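PDB 2PG0: acyl-CoA dehydrogenase, which probably uses its FAD cofactor to dehydrogenate acyl chains, introducing a double bond between their alpha and beta carbons. Local coordinates for residues A295-L300 with T330-R335. Sequence-based numbering, arbitrary orientation.
Sequences ATEIAL and TEMAKR
Glu297 and Arg335 form a salt bridge across two nearly antiparallel helices, 285-313 and 319-343, of the C-terminal helical bundle of the acyl-CoA dehydrogenase fold. The local axes come no closer than 10.5 Å, a spacing that suits long side chains. Arg335 NH2 donates a nearly straight hydrogen bond to Glu297 OE1 (2.7 Å). The oxygen lies close to the guanidinium plane, yet the N-H reaches it from above the carboxylate plane; the two flat groups are turned 71° apart and the side chains cross at about a right angle. Glu297 sends CG off beside its backbone N (chi1 -66°) and then runs extended, long enough to carry its charge to the arginine. Met332, unbranched and flexible, slides past Glu297 in the opposite direction, its CG 3.7 Å from Glu297 CB and 3.3 Å from Glu297 OE1. An alanine in place of Glu297 would probably leave the Arg335 guanidinium without its anionic mate and free to turn, and Met332 CG without the carboxylate beside it. Trp328, one helical turn before Met332, touches both members of the ion pair, whereas Ala260 of helix 237-273 packs against Met332. A turn about the CG-SD bond (chi3 74°) swings the methionine's methyl to the aliphatic branch of Ile298, with Met332 CE 3.9 Å from Ile298 CG1.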
loop_
_atom_site.group_PDB
_atom_site.type_symbol
_atom_site.label_atom_id
_atom_site.label_comp_id
_atom_site.label_asym_id
_atom_site.label_seq_id
_atom_site.Cartn_x
_atom_site.Cartn_y
_atom_site.Cartn_z
ATOM N N ALA A 295 0.246 -10.852 -11.625
ATOM C CA ALA A 295 -0.100 -11.034 -13.041
ATOM C C ALA A 295 -0.833 -9.816 -13.608
ATOM O O ALA A 295 -0.560 -9.387 -14.729
ATOM C CB ALA A 295 -0.958 -12.291 -13.220
ATOM N N THR A 296 -1.763 -9.270 -12.819
ATOM C CA THR A 296 -2.542 -8.090 -13.212
ATOM C C THR A 296 -1.631 -6.876 -13.421
ATOM O O THR A 296 -1.687 -6.207 -14.456
ATOM C CB THR A 296 -3.637 -7.767 -12.156
ATOM O OG1 THR A 296 -4.527 -8.882 -12.042
ATOM C CG2 THR A 296 -4.445 -6.531 -12.554
ATOM N N GLU A 297 -0.790 -6.593 -12.435
ATOM C CA GLU A 297 0.099 -5.441 -12.524
ATOM C C GLU A 297 1.100 -5.608 -13.672
ATOM O O GLU A 297 1.407 -4.645 -14.384
ATOM C CB GLU A 297 0.779 -5.180 -11.180
ATOM C CG GLU A 297 -0.204 -4.734 -10.072
ATOM C CD GLU A 297 0.501 -4.160 -8.840
ATOM O OE1 GLU A 297 1.739 -4.033 -8.851
ATOM O OE2 GLU A 297 -0.189 -3.842 -7.846
ATOM N N ILE A 298 1.596 -6.827 -13.867
ATOM C CA ILE A 298 2.496 -7.100 -14.999
ATOM C C ILE A 298 1.794 -6.826 -16.344
ATOM O O ILE A 298 2.382 -6.212 -17.248
ATOM C CB ILE A 298 3.095 -8.527 -14.914
ATOM C CG1 ILE A 298 4.124 -8.578 -13.772
ATOM C CG2 ILE A 298 3.700 -8.967 -16.285
ATOM C CD1 ILE A 298 4.441 -9.970 -13.235
ATOM N N ALA A 299 0.531 -7.238 -16.446
ATOM C CA ALA A 299 -0.279 -7.025 -17.650
ATOM C C ALA A 299 -0.462 -5.528 -17.920
ATOM O O ALA A 299 -0.351 -5.069 -19.064
ATOM C CB ALA A 299 -1.635 -7.722 -17.495
ATOM N N LEU A 300 -0.737 -4.766 -16.862
ATOM C CA LEU A 300 -0.832 -3.311 -16.967
ATOM C C LEU A 300 0.450 -2.664 -17.488
ATOM O O LEU A 300 0.403 -1.829 -18.392
ATOM C CB LEU A 300 -1.194 -2.698 -15.614
ATOM C CG LEU A 300 -2.610 -2.920 -15.094
ATOM C CD1 LEU A 300 -2.628 -2.516 -13.642
ATOM C CD2 LEU A 300 -3.666 -2.130 -15.887
ATOM N N THR A 330 9.216 0.316 -12.607
ATOM C CA THR A 330 10.325 -0.007 -11.702
ATOM C C THR A 330 9.827 -0.302 -10.279
ATOM O O THR A 330 10.262 -1.279 -9.664
ATOM C CB THR A 330 11.472 1.033 -11.725
ATOM O OG1 THR A 330 10.983 2.335 -11.355
ATOM C CG2 THR A 330 12.146 1.075 -13.105
ATOM N N GLU A 331 8.906 0.518 -9.760
ATOM C CA GLU A 331 8.308 0.238 -8.444
ATOM C C GLU A 331 7.548 -1.087 -8.446
ATOM O O GLU A 331 7.634 -1.848 -7.488
ATOM C CB GLU A 331 7.393 1.369 -7.963
ATOM C CG GLU A 331 8.114 2.674 -7.626
ATOM C CD GLU A 331 9.229 2.538 -6.571
ATOM O OE1 GLU A 331 9.199 1.613 -5.732
ATOM O OE2 GLU A 331 10.139 3.392 -6.580
ATOM N N MET A 332 6.821 -1.355 -9.532
ATOM C CA MET A 332 6.057 -2.593 -9.673
ATOM C C MET A 332 6.990 -3.808 -9.663
ATOM O O MET A 332 6.703 -4.811 -9.024
ATOM C CB MET A 332 5.261 -2.566 -10.972
ATOM C CG MET A 332 4.112 -3.537 -11.016
ATOM S SD MET A 332 3.671 -3.812 -12.737
ATOM C CE MET A 332 5.084 -4.854 -13.205
ATOM N N ALA A 333 8.123 -3.690 -10.352
ATOM C CA ALA A 333 9.083 -4.783 -10.424
ATOM C C ALA A 333 9.733 -5.018 -9.058
ATOM O O ALA A 333 10.000 -6.158 -8.677
ATOM C CB ALA A 333 10.119 -4.509 -11.505
ATOM N N LYS A 334 9.956 -3.936 -8.307
ATOM C CA LYS A 334 10.450 -4.044 -6.932
ATOM C C LYS A 334 9.469 -4.809 -6.045
ATOM O O LYS A 334 9.881 -5.649 -5.249
ATOM C CB LYS A 334 10.763 -2.654 -6.357
ATOM C CG LYS A 334 12.090 -2.079 -6.856
ATOM C CD LYS A 334 12.187 -0.557 -6.648
ATOM C CE LYS A 334 12.193 -0.160 -5.186
ATOM N NZ LYS A 334 12.072 1.341 -5.049
ATOM N N ARG A 335 8.173 -4.537 -6.215
ATOM C CA ARG A 335 7.138 -5.217 -5.443
ATOM C C ARG A 335 7.067 -6.688 -5.826
ATOM O O ARG A 335 6.939 -7.555 -4.972
ATOM C CB ARG A 335 5.770 -4.562 -5.653
ATOM C CG ARG A 335 5.647 -3.178 -5.028
ATOM C CD ARG A 335 4.176 -2.763 -4.911
ATOM N NE ARG A 335 3.503 -2.705 -6.205
ATOM C CZ ARG A 335 3.599 -1.694 -7.069
ATOM N NH1 ARG A 335 4.345 -0.635 -6.789
ATOM N NH2 ARG A 335 2.938 -1.735 -8.218
#